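PDB 6ZD1: telomerase reverse transcriptase from Candida tropicalis MYA-3404, which probably lengthens chromosome ends as the catalytic subunit of telomerase, adding simple DNA repeats by copying a template carried in the enzyme's own RNA. Local coordinates for residues Y181-S186 and L236-G241; K214-Q219 and F456-G461; R244-P249 and V462-S467; F338-C343 and Y529-N534. All blocks are in the same frame, centred on the assembly; numbering follows the deposited sequence.

Contact 1: residues Y181-S186 and L236-G241; sequences YVTESS and LIPKRG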
loop_
_atom_site.group_PDB
_atom_site.type_symbol
_atom_site.label_atom_id
_atom_site.label_comp_id
_atom_site.label_asym_id
_atom_site.label_seq_id
_atom_site.Cartn_x
_atom_site.Cartn_y
_atom_site.Cartn_z
ATOM N N TYR A 181 -10.146 -3.276 15.925
ATOM C CA TYR A 181 -9.993 -3.150 14.485
ATOM C C TYR A 181 -8.718 -2.359 14.244
ATOM O O TYR A 181 -8.514 -1.309 14.864
ATOM C CB TYR A 181 -11.198 -2.439 13.863
ATOM C CG TYR A 181 -11.066 -2.181 12.378
ATOM C CD1 TYR A 181 -11.498 -3.118 11.448
ATOM C CD2 TYR A 181 -10.513 -0.996 11.905
ATOM C CE1 TYR A 181 -11.381 -2.887 10.091
ATOM C CE2 TYR A 181 -10.388 -0.759 10.552
ATOM C CZ TYR A 181 -10.824 -1.705 9.649
ATOM O OH TYR A 181 -10.703 -1.467 8.300
ATOM N N VAL A 182 -7.849 -2.872 13.375
ATOM C CA VAL A 182 -6.532 -2.284 13.147
ATOM C C VAL A 182 -6.457 -1.785 11.712
ATOM O O VAL A 182 -6.616 -2.564 10.763
ATOM C CB VAL A 182 -5.405 -3.286 13.433
ATOM C CG1 VAL A 182 -4.054 -2.592 13.351
ATOM C CG2 VAL A 182 -5.600 -3.933 14.793
ATOM N N THR A 183 -6.188 -0.490 11.559
ATOM C CA THR A 183 -6.010 0.145 10.262
ATOM C C THR A 183 -4.806 1.069 10.329
ATOM O O THR A 183 -4.574 1.719 11.353
ATOM C CB THR A 183 -7.260 0.935 9.848
ATOM O OG1 THR A 183 -6.968 1.730 8.692
ATOM C CG2 THR A 183 -7.718 1.840 10.983
ATOM N N GLU A 184 -4.026 1.114 9.253
ATOM C CA GLU A 184 -2.965 2.104 9.153
ATOM C C GLU A 184 -3.551 3.434 8.701
ATOM O O GLU A 184 -4.432 3.482 7.840
ATOM C CB GLU A 184 -1.867 1.642 8.193
ATOM C CG GLU A 184 -2.276 1.533 6.737
ATOM C CD GLU A 184 -1.241 0.807 5.900
ATOM O OE1 GLU A 184 -0.529 -0.062 6.450
ATOM O OE2 GLU A 184 -1.136 1.103 4.692
ATOM N N SER A 185 -3.093 4.513 9.327
ATOM C CA SER A 185 -3.582 5.839 8.982
ATOM C C SER A 185 -3.023 6.305 7.644
ATOM O O SER A 185 -1.915 5.938 7.243
ATOM C CB SER A 185 -3.211 6.856 10.059
ATOM O OG SER A 185 -3.616 8.162 9.683
ATOM N N SER A 186 -3.821 7.104 6.941
ATOM C CA SER A 186 -3.305 7.944 5.865
ATOM C C SER A 186 -2.757 9.210 6.513
ATOM O O SER A 186 -3.512 10.091 6.931
ATOM C CB SER A 186 -4.397 8.252 4.848
ATOM O OG SER A 186 -5.452 8.981 5.445
ATOM N N LEU A 236 -12.820 2.283 5.655
ATOM C CA LEU A 236 -12.527 3.625 6.140
ATOM C C LEU A 236 -11.095 3.707 6.655
ATOM O O LEU A 236 -10.565 2.738 7.209
ATOM C CB LEU A 236 -13.504 4.039 7.239
ATOM C CG LEU A 236 -14.954 4.193 6.778
ATOM C CD1 LEU A 236 -15.852 4.610 7.931
ATOM C CD2 LEU A 236 -15.052 5.187 5.631
ATOM N N ILE A 237 -10.468 4.862 6.436
ATOM C CA ILE A 237 -9.078 5.130 6.811
ATOM C C ILE A 237 -9.019 6.478 7.522
ATOM O O ILE A 237 -9.563 7.462 7.010
ATOM C CB ILE A 237 -8.153 5.114 5.584
ATOM C CG1 ILE A 237 -8.196 3.743 4.921
ATOM C CG2 ILE A 237 -6.724 5.458 5.972
ATOM C CD1 ILE A 237 -7.565 3.721 3.562
ATOM N N PRO A 238 -8.324 6.582 8.657
ATOM C CA PRO A 238 -8.445 7.776 9.514
ATOM C C PRO A 238 -7.796 9.052 8.985
ATOM O O PRO A 238 -6.745 9.486 9.469
ATOM C CB PRO A 238 -7.786 7.316 10.821
ATOM C CG PRO A 238 -7.893 5.811 10.789
ATOM C CD PRO A 238 -7.642 5.476 9.356
ATOM N N LYS A 239 -8.460 9.652 7.990
ATOM C CA LYS A 239 -7.986 10.891 7.317
ATOM C C LYS A 239 -8.237 12.115 8.207
ATOM O O LYS A 239 -9.179 12.878 7.914
ATOM C CB LYS A 239 -8.674 11.055 5.959
ATOM C CG LYS A 239 -7.798 10.774 4.746
ATOM C CD LYS A 239 -7.310 12.031 4.055
ATOM C CE LYS A 239 -6.331 11.750 2.934
ATOM N NZ LYS A 239 -6.954 11.934 1.603
ATOM N N ARG A 240 -7.417 12.282 9.249
ATOM C CA ARG A 240 -7.503 13.445 10.173
ATOM C C ARG A 240 -8.922 13.616 10.731
ATOM O O ARG A 240 -9.349 12.768 11.539
ATOM C CB ARG A 240 -7.044 14.724 9.462
ATOM C CG ARG A 240 -5.826 14.536 8.568
ATOM C CD ARG A 240 -5.390 15.832 7.912
ATOM N NE ARG A 240 -4.004 16.164 8.208
ATOM C CZ ARG A 240 -3.600 17.315 8.734
ATOM N NH1 ARG A 240 -4.483 18.254 9.025
ATOM N NH2 ARG A 240 -2.317 17.522 8.966
ATOM N N GLY A 241 -9.612 14.681 10.307
ATOM C CA GLY A 241 -10.931 15.022 10.802
ATOM C C GLY A 241 -12.043 14.025 10.521
ATOM O O GLY A 241 -13.178 14.238 10.960
#
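Thr183, Ser185 and Ser186 lean on the turn that Ile237, Pro238 and Lys239 make at the head of a beta hairpin, the hairpin of strands 231-237 and 244-249 that by sequence resembles telomerase motifs 1 and 2. Successive inverse gamma turns, centred on Pro238 and Lys239, bend the chain there. Tyr181, whose ring stacks on Trp201, only approaches the strand before the turn: its OH stays 4.3 Å from Leu236 O, too far for a bond. Thr183 meets Pro238 tip to tip. Its CG2 lies 4.0 Å from both CG and CD of the proline ring, while OG1, anti to the backbone N (chi1 170°), reaches forward to give a weak hydrogen bond of 3.2 Å to Glu184 O. That carbonyl oxygen is in turn touched by Ile237 CG2. Beyond it the strand has ended, and Ser185 supplies the polar link between the segments, a weak bond from OG to Pro238 O at 3.4 Å. Pro238 O has a firmer donor within its own turn, Arg240 N at 2.9 Å, so the serine is a secondary partner. Ser186 lies over Ile237 CG2, which approaches its backbone N to 3.5 Å. Arg244 borders this corner as well, packing against Ser186, Ile237 and Lys239. The seam thus joins the end of strand 180-184 and the residues after it, in the RNA-binding region, to the hairpin turn of the reverse transcriptase region. At its end, Ser186 OG faces the flank of the bent Lys239 chain, nearest CG, at a separation of 3.0 Å that is doubtfully short.

Contact 2: residues K214-Q219 and F456-G461; sequences KGNLVQ and FKRKQG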
loop_
_atom_site.group_PDB
_atom_site.type_symbol
_atom_site.label_atom_id
_atom_site.label_comp_id
_atom_site.label_asym_id
_atom_site.label_seq_id
_atom_site.Cartn_x
_atom_site.Cartn_y
_atom_site.Cartn_z
ATOM N N LYS A 214 -25.244 10.616 2.465
ATOM C CA LYS A 214 -26.283 11.574 2.108
ATOM C C LYS A 214 -25.782 12.571 1.073
ATOM O O LYS A 214 -26.521 12.943 0.153
ATOM C CB LYS A 214 -26.780 12.300 3.358
ATOM C CG LYS A 214 -27.615 11.435 4.286
ATOM C CD LYS A 214 -27.982 12.188 5.556
ATOM C CE LYS A 214 -29.056 11.454 6.346
ATOM N NZ LYS A 214 -28.689 10.036 6.623
ATOM N N GLY A 215 -24.532 13.012 1.199
ATOM C CA GLY A 215 -24.011 14.005 0.282
ATOM C C GLY A 215 -23.357 13.480 -0.974
ATOM O O GLY A 215 -23.071 14.268 -1.882
ATOM N N ASN A 216 -23.124 12.171 -1.069
ATOM C CA ASN A 216 -22.414 11.604 -2.210
ATOM C C ASN A 216 -23.085 10.397 -2.845
ATOM O O ASN A 216 -22.790 10.103 -4.011
ATOM C CB ASN A 216 -20.987 11.203 -1.809
ATOM C CG ASN A 216 -20.188 12.370 -1.275
ATOM O OD1 ASN A 216 -19.530 13.086 -2.031
ATOM N ND2 ASN A 216 -20.243 12.572 0.036
ATOM N N LEU A 217 -23.965 9.694 -2.142
ATOM C CA LEU A 217 -24.514 8.444 -2.635
ATOM C C LEU A 217 -26.026 8.548 -2.785
ATOM O O LEU A 217 -26.657 9.512 -2.348
ATOM C CB LEU A 217 -24.150 7.280 -1.704
ATOM C CG LEU A 217 -22.659 7.107 -1.409
ATOM C CD1 LEU A 217 -22.429 5.910 -0.503
ATOM C CD2 LEU A 217 -21.867 6.966 -2.697
ATOM N N VAL A 218 -26.597 7.526 -3.416
ATOM C CA VAL A 218 -28.039 7.413 -3.612
ATOM C C VAL A 218 -28.394 5.931 -3.613
ATOM O O VAL A 218 -27.652 5.104 -4.152
ATOM C CB VAL A 218 -28.492 8.116 -4.913
ATOM C CG1 VAL A 218 -27.776 7.530 -6.126
ATOM C CG2 VAL A 218 -29.996 8.019 -5.076
ATOM N N GLN A 219 -29.528 5.599 -2.995
ATOM C CA GLN A 219 -29.888 4.208 -2.766
ATOM C C GLN A 219 -30.185 3.486 -4.079
ATOM O O GLN A 219 -30.423 4.092 -5.127
ATOM C CB GLN A 219 -31.105 4.110 -1.847
ATOM C CG GLN A 219 -30.796 4.153 -0.354
ATOM C CD GLN A 219 -31.348 2.952 0.391
ATOM O OE1 GLN A 219 -31.527 1.878 -0.187
ATOM N NE2 GLN A 219 -31.628 3.129 1.678
ATOM N N PHE A 456 -25.645 1.149 -2.297
ATOM C CA PHE A 456 -25.629 2.551 -2.688
ATOM C C PHE A 456 -24.782 2.746 -3.940
ATOM O O PHE A 456 -23.795 2.041 -4.160
ATOM C CB PHE A 456 -25.087 3.440 -1.564
ATOM C CG PHE A 456 -26.061 3.667 -0.445
ATOM C CD1 PHE A 456 -26.345 2.660 0.466
ATOM C CD2 PHE A 456 -26.686 4.892 -0.294
ATOM C CE1 PHE A 456 -27.242 2.871 1.498
ATOM C CE2 PHE A 456 -27.579 5.111 0.735
ATOM C CZ PHE A 456 -27.857 4.098 1.634
ATOM N N LYS A 457 -25.187 3.711 -4.761
ATOM C CA LYS A 457 -24.455 4.119 -5.950
ATOM C C LYS A 457 -24.025 5.574 -5.799
ATOM O O LYS A 457 -24.595 6.332 -5.010
ATOM C CB LYS A 457 -25.314 3.937 -7.213
ATOM C CG LYS A 457 -24.550 4.009 -8.529
ATOM C CD LYS A 457 -25.495 3.928 -9.721
ATOM C CE LYS A 457 -26.166 2.565 -9.810
ATOM N NZ LYS A 457 -25.190 1.478 -10.108
ATOM N N ARG A 458 -23.009 5.965 -6.564
ATOM C CA ARG A 458 -22.497 7.328 -6.498
ATOM C C ARG A 458 -23.339 8.263 -7.354
ATOM O O ARG A 458 -23.685 7.935 -8.493
ATOM C CB ARG A 458 -21.042 7.373 -6.957
ATOM C CG ARG A 458 -20.089 6.633 -6.052
ATOM C CD ARG A 458 -18.670 7.111 -6.272
ATOM N NE ARG A 458 -18.549 8.541 -6.004
ATOM C CZ ARG A 458 -18.314 9.056 -4.800
ATOM N NH1 ARG A 458 -18.173 8.255 -3.753
ATOM N NH2 ARG A 458 -18.222 10.368 -4.640
ATOM N N LYS A 459 -23.695 9.421 -6.792
ATOM C CA LYS A 459 -24.306 10.474 -7.597
ATOM C C LYS A 459 -23.322 11.011 -8.630
ATOM O O LYS A 459 -23.696 11.273 -9.782
ATOM C CB LYS A 459 -24.802 11.609 -6.699
ATOM C CG LYS A 459 -25.864 11.199 -5.690
ATOM C CD LYS A 459 -26.134 12.312 -4.685
ATOM C CE LYS A 459 -26.545 13.608 -5.371
ATOM N NZ LYS A 459 -26.788 14.705 -4.388
ATOM N N GLN A 460 -22.068 11.192 -8.229
ATOM C CA GLN A 460 -21.024 11.715 -9.098
ATOM C C GLN A 460 -19.686 11.230 -8.562
ATOM O O GLN A 460 -19.544 10.968 -7.366
ATOM C CB GLN A 460 -21.080 13.250 -9.159
ATOM C CG GLN A 460 -20.006 13.927 -9.993
ATOM C CD GLN A 460 -20.098 13.601 -11.471
ATOM O OE1 GLN A 460 -19.704 12.518 -11.903
ATOM N NE2 GLN A 460 -20.610 14.544 -12.259
ATOM N N GLY A 461 -18.716 11.101 -9.456
ATOM C CA GLY A 461 -17.383 10.692 -9.068
ATOM C C GLY A 461 -17.142 9.214 -9.291
ATOM O O GLY A 461 -17.949 8.486 -9.876
#
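Phe456 and Gln219 face each other at one end of a short antiparallel ladder, with Leu217 packed beside the same ring. The Phe456 side chain serves as the guide. CB rests on Leu217 CD1 at 3.8 Å; from there CG runs anti to the carbonyl carbon (chi1 -76°), which sends the ring out from the sheet on the Gln219 side. CD2 touches Leu217 CB, also at 3.8 Å, the two side chains crossing at about a right angle. Farther out, CE2 and CZ both meet Gln219 CG at 3.5 Å, Gln219 CA lies over one ring face, and the glutamine amide is turned 42° from the ring plane.

The backbones hold this register. Val218 and Lys457 form the hydrogen-bonded pair: Val218 N gives to Lys457 O at 2.8 Å, and Lys457 N returns an almost straight bond to Val218 O at 2.9 Å. Past the ladder, Lys459 N reaches Asn216 O at 3.0 Å, tying the helix-to-strand junction to the start of the following loop. Here Arg458, bent at chi3, turns so that NE and NH2 grip Gln460 O, two residues on, side-on; NH2 also forms a salt bridge with Asp345, and NH1 bonds to Tyr212 OH. Asn216 ND2 likewise turns to Tyr212, at its carbonyl oxygen. The whole is an antiparallel edge pairing: strand 217-220, emerging from helix 198-216, borders the mixed five-stranded sheet.

Contact 3: residues R244-P249 and V462-S467; sequences RVICVP and VFQGFS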
loop_
_atom_site.group_PDB
_atom_site.type_symbol
_atom_site.label_atom_id
_atom_site.label_comp_id
_atom_site.label_asym_id
_atom_site.label_seq_id
_atom_site.Cartn_x
_atom_site.Cartn_y
_atom_site.Cartn_z
ATOM N N ARG A 244 -11.042 8.613 4.947
ATOM C CA ARG A 244 -11.050 8.361 3.518
ATOM C C ARG A 244 -12.005 7.213 3.254
ATOM O O ARG A 244 -12.059 6.249 4.023
ATOM C CB ARG A 244 -9.652 8.004 3.016
ATOM C CG ARG A 244 -8.941 9.109 2.263
ATOM C CD ARG A 244 -8.515 8.666 0.874
ATOM N NE ARG A 244 -7.944 7.322 0.859
ATOM C CZ ARG A 244 -6.691 7.033 1.197
ATOM N NH1 ARG A 244 -5.868 7.995 1.592
ATOM N NH2 ARG A 244 -6.262 5.779 1.146
ATOM N N VAL A 245 -12.765 7.319 2.176
ATOM C CA VAL A 245 -13.732 6.296 1.811
ATOM C C VAL A 245 -13.123 5.487 0.676
ATOM O O VAL A 245 -12.885 6.008 -0.420
ATOM C CB VAL A 245 -15.085 6.902 1.418
ATOM C CG1 VAL A 245 -16.083 5.796 1.120
ATOM C CG2 VAL A 245 -15.599 7.802 2.531
ATOM N N ILE A 246 -12.843 4.220 0.951
ATOM C CA ILE A 246 -12.330 3.282 -0.036
ATOM C C ILE A 246 -13.378 2.200 -0.239
ATOM O O ILE A 246 -14.027 1.765 0.720
ATOM C CB ILE A 246 -10.984 2.670 0.403
ATOM C CG1 ILE A 246 -9.984 3.777 0.740
ATOM C CG2 ILE A 246 -10.425 1.760 -0.682
ATOM C CD1 ILE A 246 -9.763 4.755 -0.392
ATOM N N CYS A 247 -13.553 1.779 -1.484
ATOM C CA CYS A 247 -14.473 0.704 -1.825
ATOM C C CYS A 247 -13.648 -0.501 -2.255
ATOM O O CYS A 247 -12.901 -0.430 -3.237
ATOM C CB CYS A 247 -15.434 1.136 -2.930
ATOM S SG CYS A 247 -17.015 0.271 -2.915
ATOM N N VAL A 248 -13.767 -1.593 -1.506
ATOM C CA VAL A 248 -13.016 -2.819 -1.760
ATOM C C VAL A 248 -13.916 -3.764 -2.564
ATOM O O VAL A 248 -14.983 -4.141 -2.071
ATOM C CB VAL A 248 -12.562 -3.485 -0.453
ATOM C CG1 VAL A 248 -11.711 -4.709 -0.755
ATOM C CG2 VAL A 248 -11.801 -2.490 0.416
ATOM N N PRO A 249 -13.518 -4.152 -3.775
ATOM C CA PRO A 249 -14.409 -4.974 -4.610
ATOM C C PRO A 249 -14.744 -6.304 -3.952
ATOM O O PRO A 249 -13.863 -7.037 -3.500
ATOM C CB PRO A 249 -13.595 -5.173 -5.896
ATOM C CG PRO A 249 -12.636 -4.028 -5.920
ATOM C CD PRO A 249 -12.291 -3.768 -4.485
ATOM N N VAL A 462 -16.001 8.766 -8.784
ATOM C CA VAL A 462 -15.563 7.385 -8.928
ATOM C C VAL A 462 -15.074 6.904 -7.572
ATOM O O VAL A 462 -14.447 7.661 -6.823
ATOM C CB VAL A 462 -14.463 7.248 -10.004
ATOM C CG1 VAL A 462 -13.786 5.892 -9.929
ATOM C CG2 VAL A 462 -15.057 7.459 -11.388
ATOM N N PHE A 463 -15.388 5.654 -7.247
ATOM C CA PHE A 463 -14.958 5.092 -5.977
ATOM C C PHE A 463 -13.466 4.816 -6.009
ATOM O O PHE A 463 -12.965 4.150 -6.919
ATOM C CB PHE A 463 -15.715 3.800 -5.687
ATOM C CG PHE A 463 -16.998 4.004 -4.953
ATOM C CD1 PHE A 463 -17.062 4.875 -3.880
ATOM C CD2 PHE A 463 -18.143 3.328 -5.335
ATOM C CE1 PHE A 463 -18.245 5.062 -3.196
ATOM C CE2 PHE A 463 -19.328 3.510 -4.656
ATOM C CZ PHE A 463 -19.379 4.379 -3.583
ATOM N N GLN A 464 -12.755 5.321 -5.008
ATOM C CA GLN A 464 -11.366 4.942 -4.828
ATOM C C GLN A 464 -11.307 3.515 -4.300
ATOM O O GLN A 464 -12.037 3.157 -3.371
ATOM C CB GLN A 464 -10.678 5.906 -3.867
ATOM C CG GLN A 464 -9.171 5.796 -3.855
ATOM C CD GLN A 464 -8.535 6.815 -2.937
ATOM O OE1 GLN A 464 -9.101 7.883 -2.692
ATOM N NE2 GLN A 464 -7.359 6.490 -2.411
ATOM N N GLY A 465 -10.448 2.697 -4.897
ATOM C CA GLY A 465 -10.337 1.295 -4.533
ATOM C C GLY A 465 -10.725 0.316 -5.622
ATOM O O GLY A 465 -10.472 -0.888 -5.464
ATOM N N PHE A 466 -11.355 0.761 -6.706
ATOM C CA PHE A 466 -11.620 -0.115 -7.835
ATOM C C PHE A 466 -10.416 -0.166 -8.772
ATOM O O PHE A 466 -9.509 0.671 -8.719
ATOM C CB PHE A 466 -12.863 0.342 -8.596
ATOM C CG PHE A 466 -14.149 -0.100 -7.966
ATOM C CD1 PHE A 466 -14.708 -1.323 -8.293
ATOM C CD2 PHE A 466 -14.791 0.699 -7.039
ATOM C CE1 PHE A 466 -15.888 -1.738 -7.711
ATOM C CE2 PHE A 466 -15.974 0.291 -6.455
ATOM C CZ PHE A 466 -16.523 -0.929 -6.791
ATOM N N SER A 467 -10.444 -1.153 -9.669
ATOM C CA SER A 467 -9.269 -1.475 -10.475
ATOM C C SER A 467 -8.814 -0.291 -11.320
ATOM O O SER A 467 -7.611 -0.026 -11.437
ATOM C CB SER A 467 -9.573 -2.679 -11.367
ATOM O OG SER A 467 -10.108 -3.751 -10.609
#
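Cys247 and Gln464 join a loop to a sheet edge: a type II beta turn, Phe463 to Phe466, docks on strand 244-249, one of the two outermost strands of the mixed five-stranded sheet. One backbone bond fixes the register, Cys247 N to Gln464 O at 2.8 Å and nearly straight (173°). Ile246 CA brings a CA-H...O contact to the same oxygen. Gly465, at the third position of the turn, adds another, of 3.4 Å between Gly465 CA and Cys247 O.

By sequence the turn resembles the QGFS element of telomerase motif B', and the strand motif 2, so the contact probably joins two conserved pieces of the reverse transcriptase core.

Side chains meet on two flanks. On one, Cys247 is wedged between two phenyl rings. Its SG, anti to the backbone N (chi1 -153°), stands over the Phe463 face, 4.3 Å from the ring centroid, whereas it approaches Phe466 obliquely; Cys247 CB touches Phe466 CE2 at 3.7 Å. Phe463 O meets the edge of the Phe466 ring and also bonds to Ser469 OG. On the other flank the extended Gln464 chain passes across Arg244. Gln464 NE2 lies over one guanidinium face, the amide and guanidinium planes 21° apart, and comes to 3.4 Å from Arg244 NE. Both nitrogens are donors, so the pair is in contact without being hydrogen-bonded. Ile246 CD1 touches Gln464 CD at 3.5 Å and lies in plane at the guanidinium edge.

Contact 4: residues F338-C343 and Y529-N534; sequences FDMKEC and YGAFVN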
loop_
_atom_site.group_PDB
_atom_site.type_symbol
_atom_site.label_atom_id
_atom_site.label_comp_id
_atom_site.label_asym_id
_atom_site.label_seq_id
_atom_site.Cartn_x
_atom_site.Cartn_y
_atom_site.Cartn_z
ATOM N N PHE A 338 -0.799 24.210 -6.355
ATOM C CA PHE A 338 -2.229 24.148 -6.093
ATOM C C PHE A 338 -2.691 22.707 -6.261
ATOM O O PHE A 338 -2.150 21.974 -7.092
ATOM C CB PHE A 338 -3.013 25.099 -7.013
ATOM C CG PHE A 338 -2.789 24.869 -8.490
ATOM C CD1 PHE A 338 -1.711 25.448 -9.149
ATOM C CD2 PHE A 338 -3.674 24.094 -9.223
ATOM C CE1 PHE A 338 -1.511 25.241 -10.510
ATOM C CE2 PHE A 338 -3.481 23.886 -10.581
ATOM C CZ PHE A 338 -2.397 24.464 -11.225
ATOM N N ASP A 339 -3.646 22.295 -5.430
ATOM C CA ASP A 339 -4.147 20.929 -5.423
ATOM C C ASP A 339 -5.660 20.908 -5.620
ATOM O O ASP A 339 -6.339 21.935 -5.543
ATOM C CB ASP A 339 -3.772 20.207 -4.121
ATOM C CG ASP A 339 -4.373 20.861 -2.888
ATOM O OD1 ASP A 339 -4.379 22.108 -2.802
ATOM O OD2 ASP A 339 -4.841 20.120 -1.997
HETATM N N MSE A 340 -6.182 19.708 -5.864
HETATM C CA MSE A 340 -7.610 19.521 -6.103
HETATM C C MSE A 340 -8.340 18.979 -4.875
HETATM O O MSE A 340 -7.813 18.134 -4.143
HETATM C CB MSE A 340 -7.834 18.592 -7.298
HETATM C CG MSE A 340 -7.243 19.115 -8.604
HETATM SE SE MSE A 340 -7.835 20.927 -9.028
HETATM C CE MSE A 340 -6.952 21.163 -10.750
ATOM N N LYS A 341 -9.551 19.488 -4.656
ATOM C CA LYS A 341 -10.405 19.053 -3.555
ATOM C C LYS A 341 -11.151 17.791 -3.966
ATOM O O LYS A 341 -11.997 17.832 -4.866
ATOM C CB LYS A 341 -11.397 20.151 -3.181
ATOM C CG LYS A 341 -10.836 21.274 -2.331
ATOM C CD LYS A 341 -11.901 22.323 -2.032
ATOM C CE LYS A 341 -12.413 22.972 -3.312
ATOM N NZ LYS A 341 -13.359 24.090 -3.043
ATOM N N GLU A 342 -10.853 16.678 -3.296
ATOM C CA GLU A 342 -11.592 15.420 -3.440
ATOM C C GLU A 342 -11.732 15.013 -4.909
ATOM O O GLU A 342 -12.835 14.834 -5.432
ATOM C CB GLU A 342 -12.967 15.522 -2.769
ATOM C CG GLU A 342 -12.941 16.003 -1.323
ATOM C CD GLU A 342 -12.048 15.156 -0.433
ATOM O OE1 GLU A 342 -10.913 15.590 -0.144
ATOM O OE2 GLU A 342 -12.478 14.054 -0.028
ATOM N N CYS A 343 -10.580 14.871 -5.572
ATOM C CA CYS A 343 -10.568 14.642 -7.016
ATOM C C CYS A 343 -11.347 13.388 -7.408
ATOM O O CYS A 343 -11.969 13.352 -8.477
ATOM C CB CYS A 343 -9.130 14.558 -7.525
ATOM S SG CYS A 343 -8.240 13.097 -6.998
ATOM N N TYR A 529 -14.509 19.371 -15.620
ATOM C CA TYR A 529 -13.915 18.052 -15.474
ATOM C C TYR A 529 -14.133 17.460 -14.089
ATOM O O TYR A 529 -13.799 16.290 -13.869
ATOM C CB TYR A 529 -12.410 18.133 -15.764
ATOM C CG TYR A 529 -12.067 18.836 -17.066
ATOM C CD1 TYR A 529 -11.923 20.220 -17.122
ATOM C CD2 TYR A 529 -11.883 18.112 -18.239
ATOM C CE1 TYR A 529 -11.611 20.859 -18.314
ATOM C CE2 TYR A 529 -11.571 18.742 -19.431
ATOM C CZ TYR A 529 -11.436 20.113 -19.463
ATOM O OH TYR A 529 -11.124 20.739 -20.651
ATOM N N GLY A 530 -14.732 18.213 -13.172
ATOM C CA GLY A 530 -14.783 17.804 -11.787
ATOM C C GLY A 530 -13.593 18.218 -10.951
ATOM O O GLY A 530 -13.468 17.756 -9.809
ATOM N N ALA A 531 -12.699 19.042 -11.490
ATOM C CA ALA A 531 -11.562 19.554 -10.738
ATOM C C ALA A 531 -11.952 20.853 -10.042
ATOM O O ALA A 531 -12.359 21.816 -10.700
ATOM C CB ALA A 531 -10.367 19.778 -11.662
ATOM N N PHE A 532 -11.811 20.882 -8.717
ATOM C CA PHE A 532 -12.087 22.066 -7.913
ATOM C C PHE A 532 -10.826 22.425 -7.142
ATOM O O PHE A 532 -10.368 21.644 -6.300
ATOM C CB PHE A 532 -13.250 21.824 -6.948
ATOM C CG PHE A 532 -14.577 21.629 -7.626
ATOM C CD1 PHE A 532 -15.004 20.363 -7.997
ATOM C CD2 PHE A 532 -15.407 22.710 -7.879
ATOM C CE1 PHE A 532 -16.229 20.181 -8.612
ATOM C CE2 PHE A 532 -16.635 22.533 -8.496
ATOM C CZ PHE A 532 -17.043 21.271 -8.865
ATOM N N VAL A 533 -10.273 23.605 -7.428
ATOM C CA VAL A 533 -9.013 24.025 -6.825
ATOM C C VAL A 533 -9.201 24.261 -5.333
ATOM O O VAL A 533 -10.110 24.986 -4.908
ATOM C CB VAL A 533 -8.475 25.287 -7.514
ATOM C CG1 VAL A 533 -7.137 25.703 -6.896
ATOM C CG2 VAL A 533 -8.331 25.052 -9.004
ATOM N N ASN A 534 -8.322 23.666 -4.531
ATOM C CA ASN A 534 -8.306 23.878 -3.086
ATOM C C ASN A 534 -7.590 25.200 -2.822
ATOM O O ASN A 534 -6.383 25.244 -2.586
ATOM C CB ASN A 534 -7.624 22.709 -2.389
ATOM C CG ASN A 534 -7.854 22.707 -0.898
ATOM O OD1 ASN A 534 -8.576 23.553 -0.367
ATOM N ND2 ASN A 534 -7.247 21.749 -0.211
HETATM O O HOH W 1 -11.487 18.474 -7.379
#
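Met340 and Val533 form a single beta bridge between segments whose end-to-end directions are 108° apart, flanked by two near-straight backbone bonds of 2.8 Å, Asn534 N to Asp339 O and Lys341 N to Phe532 O. A water extends the joint: it donates to Lys341 O at 2.6 Å and to Gly530 O, and accepts from Phe532 N.

The side chains close over this framework from several directions. Asp339 and Asn534 cross at a slant, carboxylate and amide planes 41° apart. Asp339 CG sits between the backbone N and the carbonyl carbon (chi1 62°), which brings OD1 to 3.3 Å from Asn534 CB and lets OD2 take a weak, 3.4 Å bond from Asn534 ND2. Lys341 crosses the asparagine at about a right angle. Its CG presses on Asn534 CB at 3.5 Å, and the chain, bent at chi3, then sends CE over Val533 O. On the buried side Met340, a selenomethionine, folds at chi2 so that Met340 SE and Met340 CE both lie 3.8 Å from Ala531 CB. The selenium is also near Val533 CG2. Val533 CG1 reaches back to Phe338 CB.

The sequences FDMKEC and YGAFVN resemble telomerase motifs A and D, so the contact probably joins these motifs in the palm. Phe338 belongs to strand 334-339, an inner strand of the four-stranded antiparallel sheet, and its ring meets Phe504 of strand 503-508 nearly parallel. Ala531 packs on Met480 of helix 469-484, while Tyr529 bonds to Glu484 at the end of that helix; the loop 529-534 then leads to strand 539-541, the neighbour of strand 334-339.

How the contacts relate
From the N terminus, contact 1 opens first, and before residues 236-241 close it the chain has already opened contact 2 at 214-219, so the two cross. Residues 244-249 follow the hairpin turn and open contact 3; contact 4 opens at 338-343. Contacts 2, 3 and 4 then close in the order they opened, at 456-461, 462-467 and 529-534, so that they cross one another and none nests. Contact 1 is in series with contacts 3 and 4. Contacts 1, 2 and 3 all reach the five-stranded sheet: Arg244 joins contact 1 to contact 3, and Phe463 touches Leu217 and Arg458 of contact 2. Contact 4 serves the four-stranded sheet, about 18 Å from contact 3 between centres.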